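Local coordinates for protein VP1 (Polyomavirus HPyV7, PDB 4PCH) that probably serves as the major structural protein of the viral capsid, assembling into pentamers and taking part in attachment to host cells, at residues Asp18-Pro29 and Gly257-Gln268. Numbering follows the deposited sequence.
Sequences DTQYKVEAVLLP and GYGRFFRVHCRQ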
ATOM      1  N   ASP B  18       2.946 -42.756   4.496  1.00 29.37           N
ATOM      2  CA  ASP B  18       2.041 -42.953   5.626  1.00 30.14           C
ATOM      3  C   ASP B  18       2.170 -41.925   6.766  1.00 28.05           C
ATOM      4  O   ASP B  18       1.234 -41.778   7.540  1.00 27.62           O
ATOM      5  CB  ASP B  18       2.167 -44.357   6.196  1.00 34.59           C
ATOM      6  CG  ASP B  18       1.682 -45.439   5.222  1.00 38.30           C
ATOM      7  OD1 ASP B  18       0.935 -45.140   4.266  1.00 41.22           O
ATOM      8  OD2 ASP B  18       2.069 -46.594   5.429  1.00 45.30           O
ATOM      9  N   THR B  19       3.280 -41.200   6.858  1.00 24.86           N
ATOM     10  CA  THR B  19       3.468 -40.250   7.975  1.00 22.71           C
ATOM     11  C   THR B  19       3.238 -38.783   7.561  1.00 20.22           C
ATOM     12  O   THR B  19       3.536 -37.861   8.296  1.00 18.11           O
ATOM     13  CB  THR B  19       4.843 -40.453   8.647  1.00 23.62           C
ATOM     14  OG1 THR B  19       5.888 -40.037   7.759  1.00 24.26           O
ATOM     15  CG2 THR B  19       5.033 -41.937   9.045  1.00 24.92           C
ATOM     16  N   GLN B  20       2.688 -38.574   6.374  1.00 20.55           N
ATOM     17  CA  GLN B  20       2.319 -37.238   5.911  1.00 20.28           C
ATOM     18  C   GLN B  20       0.892 -37.281   5.415  1.00 21.09           C
ATOM     19  O   GLN B  20       0.459 -38.308   4.913  1.00 22.07           O
ATOM     20  CB  GLN B  20       3.249 -36.788   4.794  1.00 24.84           C
ATOM     21  CG  GLN B  20       4.698 -36.672   5.224  1.00 26.15           C
ATOM     22  CD  GLN B  20       5.617 -36.344   4.067  1.00 30.89           C
ATOM     23  OE1 GLN B  20       6.000 -35.190   3.871  1.00 31.62           O
ATOM     24  NE2 GLN B  20       5.944 -37.347   3.276  1.00 31.63           N
ATOM     25  N   TYR B  21       0.129 -36.201   5.607  1.00 19.16           N
ATOM     26  CA  TYR B  21      -1.263 -36.177   5.179  1.00 18.85           C
ATOM     27  C   TYR B  21      -1.634 -34.735   4.935  1.00 20.16           C
ATOM     28  O   TYR B  21      -1.199 -33.853   5.658  1.00 20.04           O
ATOM     29  CB  TYR B  21      -2.188 -36.765   6.245  1.00 21.00           C
ATOM     30  CG  TYR B  21      -3.682 -36.715   5.945  1.00 22.15           C
ATOM     31  CD1 TYR B  21      -4.264 -37.588   5.061  1.00 28.84           C
ATOM     32  CD2 TYR B  21      -4.503 -35.777   6.568  1.00 24.19           C
ATOM     33  CE1 TYR B  21      -5.627 -37.540   4.800  1.00 24.77           C
ATOM     34  CE2 TYR B  21      -5.856 -35.738   6.331  1.00 26.80           C
ATOM     35  CZ  TYR B  21      -6.414 -36.609   5.433  1.00 28.33           C
ATOM     36  OH  TYR B  21      -7.772 -36.543   5.186  1.00 31.41           O
ATOM     37  N   LYS B  22      -2.437 -34.508   3.914  1.00 19.79           N
ATOM     38  CA  LYS B  22      -2.947 -33.182   3.684  1.00 19.19           C
ATOM     39  C   LYS B  22      -4.445 -33.273   3.529  1.00 19.96           C
ATOM     40  O   LYS B  22      -4.980 -34.276   3.031  1.00 21.95           O
ATOM     41  CB  LYS B  22      -2.269 -32.517   2.474  1.00 22.55           C
ATOM     42  CG  LYS B  22      -2.171 -33.349   1.228  1.00 30.01           C
ATOM     43  CD  LYS B  22      -1.301 -32.653   0.188  1.00 35.62           C
ATOM     44  CE  LYS B  22      -1.084 -33.546  -1.017  1.00 41.25           C
ATOM     45  NZ  LYS B  22      -0.054 -33.000  -1.946  1.00 47.61           N
ATOM     46  N   VAL B  23      -5.128 -32.238   3.963  1.00 20.12           N
ATOM     47  CA  VAL B  23      -6.565 -32.219   3.803  1.00 20.92           C
ATOM     48  C   VAL B  23      -7.022 -30.843   3.361  1.00 18.46           C
ATOM     49  O   VAL B  23      -6.370 -29.854   3.666  1.00 15.63           O
ATOM     50  CB  VAL B  23      -7.256 -32.653   5.090  1.00 23.96           C
ATOM     51  CG1 VAL B  23      -6.939 -31.702   6.233  1.00 23.14           C
ATOM     52  CG2 VAL B  23      -8.758 -32.815   4.871  1.00 28.78           C
ATOM     53  N   GLU B  24      -8.143 -30.819   2.643  1.00 17.64           N
ATOM     54  CA  GLU B  24      -8.710 -29.569   2.083  1.00 17.39           C
ATOM     55  C   GLU B  24     -10.106 -29.362   2.654  1.00 18.83           C
ATOM     56  O   GLU B  24     -10.809 -30.333   2.945  1.00 19.95           O
ATOM     57  CB  GLU B  24      -8.808 -29.646   0.558  1.00 20.43           C
ATOM     58  CG  GLU B  24      -7.449 -29.617  -0.154  1.00 26.29           C
ATOM     59  CD  GLU B  24      -7.503 -29.598  -1.685  1.00 29.29           C
ATOM     60  OE1 GLU B  24      -8.601 -29.558  -2.306  1.00 28.10           O
ATOM     61  OE2 GLU B  24      -6.399 -29.628  -2.287  1.00 36.11           O
ATOM     62  N   ALA B  25     -10.520 -28.110   2.750  1.00 14.54           N
ATOM     63  CA  ALA B  25     -11.876 -27.781   3.119  1.00 16.20           C
ATOM     64  C   ALA B  25     -12.201 -26.400   2.592  1.00 16.30           C
ATOM     65  O   ALA B  25     -11.304 -25.567   2.420  1.00 14.82           O
ATOM     66  CB  ALA B  25     -12.059 -27.807   4.622  1.00 18.95           C
ATOM     67  N   VAL B  26     -13.487 -26.177   2.321  1.00 14.59           N
ATOM     68  CA  VAL B  26     -13.961 -24.827   2.060  1.00 13.11           C
ATOM     69  C   VAL B  26     -15.007 -24.459   3.113  1.00 13.92           C
ATOM     70  O   VAL B  26     -16.043 -25.116   3.197  1.00 16.64           O
ATOM     71  CB  VAL B  26     -14.574 -24.680   0.677  1.00 14.21           C
ATOM     72  CG1 VAL B  26     -15.054 -23.248   0.477  1.00 16.22           C
ATOM     73  CG2 VAL B  26     -13.574 -25.092  -0.391  1.00 15.80           C
ATOM     74  N   LEU B  27     -14.684 -23.459   3.918  1.00 11.62           N
ATOM     75  CA  LEU B  27     -15.558 -22.949   4.972  1.00 12.48           C
ATOM     76  C   LEU B  27     -16.463 -21.950   4.291  1.00 13.79           C
ATOM     77  O   LEU B  27     -16.002 -21.052   3.584  1.00 13.95           O
ATOM     78  CB  LEU B  27     -14.827 -22.280   6.119  1.00 12.67           C
ATOM     79  CG  LEU B  27     -14.295 -23.189   7.240  1.00 13.09           C
ATOM     80  CD1 LEU B  27     -13.330 -24.206   6.638  1.00 13.19           C
ATOM     81  CD2 LEU B  27     -13.660 -22.432   8.386  1.00 15.67           C
ATOM     82  N   LEU B  28     -17.758 -22.121   4.518  1.00 12.69           N
ATOM     83  CA  LEU B  28     -18.775 -21.312   3.888  1.00 12.74           C
ATOM     84  C   LEU B  28     -19.237 -20.197   4.838  1.00 12.01           C
ATOM     85  O   LEU B  28     -19.240 -20.376   6.069  1.00 12.24           O
ATOM     86  CB  LEU B  28     -19.986 -22.171   3.515  1.00 13.69           C
ATOM     87  CG  LEU B  28     -19.771 -23.403   2.638  1.00 14.69           C
ATOM     88  CD1 LEU B  28     -21.074 -24.112   2.315  1.00 18.82           C
ATOM     89  CD2 LEU B  28     -19.021 -23.025   1.367  1.00 15.64           C
ATOM     90  N   PRO B  29     -19.627 -19.052   4.279  1.00 11.10           N
ATOM     91  CA  PRO B  29     -20.065 -17.979   5.137  1.00 11.62           C
ATOM     92  C   PRO B  29     -21.347 -18.292   5.879  1.00 10.48           C
ATOM     93  O   PRO B  29     -22.187 -19.029   5.383  1.00 12.44           O
ATOM     94  CB  PRO B  29     -20.301 -16.830   4.156  1.00 10.99           C
ATOM     95  CG  PRO B  29     -20.610 -17.480   2.881  1.00 11.87           C
ATOM     96  CD  PRO B  29     -19.652 -18.636   2.855  1.00 12.65           C
ATOM     97  N   GLY B 257     -17.372 -13.209   1.731  1.00 10.73           N
ATOM     98  CA  GLY B 257     -16.760 -14.089   0.729  1.00 10.77           C
ATOM     99  C   GLY B 257     -17.676 -15.246   0.400  1.00 11.44           C
ATOM    100  O   GLY B 257     -18.565 -15.582   1.167  1.00 11.73           O
ATOM    101  N   TYR B 258     -17.472 -15.850  -0.769  1.00  9.98           N
ATOM    102  CA  TYR B 258     -18.229 -17.014  -1.176  1.00  9.24           C
ATOM    103  C   TYR B 258     -17.826 -18.268  -0.424  1.00 10.67           C
ATOM    104  O   TYR B 258     -18.531 -19.279  -0.427  1.00 13.69           O
ATOM    105  CB  TYR B 258     -17.974 -17.250  -2.647  1.00 10.80           C
ATOM    106  CG  TYR B 258     -18.466 -16.174  -3.588  1.00 10.77           C
ATOM    107  CD1 TYR B 258     -19.510 -15.297  -3.236  1.00 11.79           C
ATOM    108  CD2 TYR B 258     -17.985 -16.128  -4.884  1.00 11.05           C
ATOM    109  CE1 TYR B 258     -19.990 -14.373  -4.151  1.00 10.97           C
ATOM    110  CE2 TYR B 258     -18.491 -15.224  -5.819  1.00 10.58           C
ATOM    111  CZ  TYR B 258     -19.494 -14.349  -5.441  1.00 11.72           C
ATOM    112  OH  TYR B 258     -19.976 -13.485  -6.402  1.00 12.15           O
ATOM    113  N   GLY B 259     -16.630 -18.214   0.134  1.00 11.86           N
ATOM    114  CA  GLY B 259     -16.042 -19.329   0.868  1.00 10.03           C
ATOM    115  C   GLY B 259     -14.591 -19.019   1.164  1.00 10.67           C
ATOM    116  O   GLY B 259     -13.995 -18.105   0.581  1.00 12.69           O
ATOM    117  N   ARG B 260     -13.997 -19.769   2.093  1.00 10.05           N
ATOM    118  CA  ARG B 260     -12.554 -19.681   2.371  1.00 10.90           C
ATOM    119  C   ARG B 260     -11.964 -21.076   2.305  1.00 11.98           C
ATOM    120  O   ARG B 260     -12.335 -21.950   3.092  1.00 12.99           O
ATOM    121  CB  ARG B 260     -12.171 -19.003   3.698  1.00 10.09           C
ATOM    122  CG  ARG B 260     -10.660 -19.021   3.915  1.00 12.52           C
ATOM    123  CD  ARG B 260     -10.194 -18.176   5.090  1.00 14.26           C
ATOM    124  NE  ARG B 260     -10.210 -16.740   4.761  1.00 13.00           N
ATOM    125  CZ  ARG B 260      -9.219 -16.097   4.145  1.00 14.80           C
ATOM    126  NH1 ARG B 260      -8.120 -16.736   3.752  1.00 15.54           N
ATOM    127  NH2 ARG B 260      -9.314 -14.795   3.879  1.00 16.08           N
ATOM    128  N   PHE B 261     -11.067 -21.251   1.334  1.00 11.15           N
ATOM    129  CA  PHE B 261     -10.331 -22.505   1.105  1.00 12.06           C
ATOM    130  C   PHE B 261      -9.198 -22.647   2.106  1.00 12.22           C
ATOM    131  O   PHE B 261      -8.500 -21.697   2.369  1.00 11.85           O
ATOM    132  CB  PHE B 261      -9.777 -22.536  -0.332  1.00 11.55           C
ATOM    133  CG  PHE B 261      -8.903 -23.725  -0.638  1.00 10.66           C
ATOM    134  CD1 PHE B 261      -9.466 -24.959  -0.889  1.00 12.02           C
ATOM    135  CD2 PHE B 261      -7.507 -23.606  -0.649  1.00 11.25           C
ATOM    136  CE1 PHE B 261      -8.690 -26.063  -1.175  1.00 14.81           C
ATOM    137  CE2 PHE B 261      -6.729 -24.710  -0.936  1.00 14.26           C
ATOM    138  CZ  PHE B 261      -7.307 -25.932  -1.189  1.00 15.41           C
ATOM    139  N   PHE B 262      -8.966 -23.879   2.585  1.00 10.81           N
ATOM    140  CA  PHE B 262      -7.778 -24.214   3.364  1.00 11.38           C
ATOM    141  C   PHE B 262      -7.225 -25.529   2.840  1.00 12.44           C
ATOM    142  O   PHE B 262      -7.997 -26.442   2.537  1.00 13.24           O
ATOM    143  CB  PHE B 262      -8.097 -24.469   4.833  1.00 12.61           C
ATOM    144  CG  PHE B 262      -8.529 -23.257   5.619  1.00 12.52           C
ATOM    145  CD1 PHE B 262      -9.843 -22.821   5.586  1.00 12.30           C
ATOM    146  CD2 PHE B 262      -7.611 -22.566   6.424  1.00 14.25           C
ATOM    147  CE1 PHE B 262     -10.251 -21.740   6.361  1.00 12.72           C
ATOM    148  CE2 PHE B 262      -8.014 -21.483   7.199  1.00 13.14           C
ATOM    149  CZ  PHE B 262      -9.354 -21.083   7.168  1.00 12.70           C
ATOM    150  N   ARG B 263      -5.899 -25.625   2.724  1.00 12.34           N
ATOM    151  CA  ARG B 263      -5.211 -26.907   2.574  1.00 12.40           C
ATOM    152  C   ARG B 263      -4.211 -26.995   3.731  1.00 14.50           C
ATOM    153  O   ARG B 263      -3.338 -26.144   3.875  1.00 13.70           O
ATOM    154  CB  ARG B 263      -4.456 -27.001   1.233  1.00 14.74           C
ATOM    155  CG  ARG B 263      -3.772 -28.352   1.025  1.00 15.77           C
ATOM    156  CD  ARG B 263      -2.982 -28.442  -0.269  1.00 17.53           C
ATOM    157  NE  ARG B 263      -3.742 -28.122  -1.478  1.00 16.85           N
ATOM    158  CZ  ARG B 263      -3.742 -26.952  -2.120  1.00 18.51           C
ATOM    159  NH1 ARG B 263      -4.480 -26.820  -3.215  1.00 17.91           N
ATOM    160  NH2 ARG B 263      -3.059 -25.884  -1.666  1.00 17.02           N
ATOM    161  N   VAL B 264      -4.333 -28.026   4.551  1.00 12.48           N
ATOM    162  CA  VAL B 264      -3.503 -28.128   5.755  1.00 13.95           C
ATOM    163  C   VAL B 264      -2.563 -29.305   5.554  1.00 15.49           C
ATOM    164  O   VAL B 264      -3.023 -30.429   5.260  1.00 14.56           O
ATOM    165  CB  VAL B 264      -4.376 -28.351   7.019  1.00 13.93           C
ATOM    166  CG1 VAL B 264      -3.510 -28.492   8.258  1.00 14.18           C
ATOM    167  CG2 VAL B 264      -5.351 -27.192   7.230  1.00 16.05           C
ATOM    168  N   HIS B 265      -1.260 -29.068   5.722  1.00 14.11           N
ATOM    169  CA  HIS B 265      -0.262 -30.112   5.572  1.00 14.85           C
ATOM    170  C   HIS B 265       0.200 -30.615   6.910  1.00 15.04           C
ATOM    171  O   HIS B 265       0.595 -29.829   7.764  1.00 14.40           O
ATOM    172  CB  HIS B 265       0.928 -29.566   4.811  1.00 15.00           C
ATOM    173  CG  HIS B 265       0.562 -28.994   3.485  1.00 15.60           C
ATOM    174  ND1 HIS B 265       0.747 -29.686   2.305  1.00 19.12           N
ATOM    175  CD2 HIS B 265       0.025 -27.802   3.143  1.00 16.70           C
ATOM    176  CE1 HIS B 265       0.338 -28.938   1.295  1.00 20.04           C
ATOM    177  NE2 HIS B 265      -0.117 -27.800   1.781  1.00 16.68           N
ATOM    178  N   CYS B 266       0.158 -31.930   7.076  1.00 14.40           N
ATOM    179  CA  CYS B 266       0.458 -32.590   8.363  1.00 15.31           C
ATOM    180  C   CYS B 266       1.573 -33.618   8.218  1.00 15.40           C
ATOM    181  O   CYS B 266       1.732 -34.244   7.170  1.00 15.74           O
ATOM    182  CB  CYS B 266      -0.767 -33.309   8.902  1.00 15.43           C
ATOM    183  SG  CYS B 266      -2.178 -32.226   9.188  1.00 18.13           S
ATOM    184  N   ARG B 267       2.342 -33.758   9.285  1.00 16.41           N
ATOM    185  CA  ARG B 267       3.338 -34.819   9.432  1.00 17.00           C
ATOM    186  C   ARG B 267       3.152 -35.387  10.844  1.00 15.95           C
ATOM    187  O   ARG B 267       2.320 -34.905  11.603  1.00 17.47           O
ATOM    188  CB  ARG B 267       4.776 -34.293   9.243  1.00 18.71           C
ATOM    189  CG  ARG B 267       5.198 -33.270  10.289  1.00 18.44           C
ATOM    190  CD  ARG B 267       6.407 -32.452   9.870  1.00 20.55           C
ATOM    191  NE  ARG B 267       6.666 -31.398  10.848  1.00 20.63           N
ATOM    192  CZ  ARG B 267       7.357 -30.286  10.604  1.00 24.32           C
ATOM    193  NH1 ARG B 267       7.940 -30.092   9.415  1.00 25.13           N
ATOM    194  NH2 ARG B 267       7.491 -29.378  11.566  1.00 22.79           N
ATOM    195  N   GLN B 268       3.887 -36.427  11.183  1.00 17.45           N
ATOM    196  CA  GLN B 268       3.782 -37.012  12.506  1.00 18.00           C
ATOM    197  C   GLN B 268       4.895 -36.541  13.419  1.00 20.46           C
ATOM    198  O   GLN B 268       6.054 -36.431  13.003  1.00 19.18           O
ATOM    199  CB  GLN B 268       3.750 -38.523  12.397  1.00 18.94           C
ATOM    200  CG  GLN B 268       2.503 -39.017  11.690  1.00 19.66           C
ATOM    201  CD  GLN B 268       2.409 -40.533  11.596  1.00 21.44           C
ATOM    202  OE1 GLN B 268       3.232 -41.284  12.133  1.00 22.19           O
ATOM    203  NE2 GLN B 268       1.365 -40.998  10.916  1.00 23.08           N
TER
HETATM  204  O   HOH W   1       6.203 -37.532   9.811  1.00 21.94           O
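An antiparallel strand pair of the VP1 jelly roll joins segment 18-29, on strand 9-27, to segment 257-268, on strand 253-271; the N-to-C directions of the short strands differ by 163°, close to antiparallel. Four hydrogen-bonded pairs, Y21-C266, V23-V264, A25-F262 and L27-R260, each make two backbone bonds, which fixes the register. The shortest is C266 N to Y21 O at 2.7 Å. Between them, at the non-hydrogen-bonded pairs, CA-H...O contacts fill in, as from E24 CA to F262 O at 3.2 Å.

On the face bearing E24, V26, F261 and R263, the E24 carboxylate forms a salt bridge, its OE2 lying 3.2 Å from R263 NE. The geometry is imperfect: NE meets OE2 on the anti side, 30° out of the carboxylate plane, and the two flat groups stand 75° apart. The bend of R263 at its third torsion sets the guanidinium across the edge of the F261 ring, with F261 CZ 3.6 Å above the R263 guanidinium plane and toward its rim. E24 OE1 sits at the edge of the same ring, 3.7 Å from F261 CE1, and V26 CG2 lies beside F261 CD1. R263 NH2 has a second carboxylate partner in E89, which also accepts a bond from H265 NE2. F261 packs on P178 of a second subunit.

On the face bearing Y21, V23, L27 and F262, L27 CD1 lies 3.9 Å from F262 CD1, and both side chains pack on L227 of strand 224-236. Toward the D18 end, T19 CG2 approaches Q268 OE1 at 3.6 Å, while a water accepts the Q268 N-H and lies near T19 O. At the opposite end, P29 packs on V154 of the second subunit. The arrangement is the pairing of the first and last jelly-roll strands, B and I, in the BIDG sheet of the VP1 core.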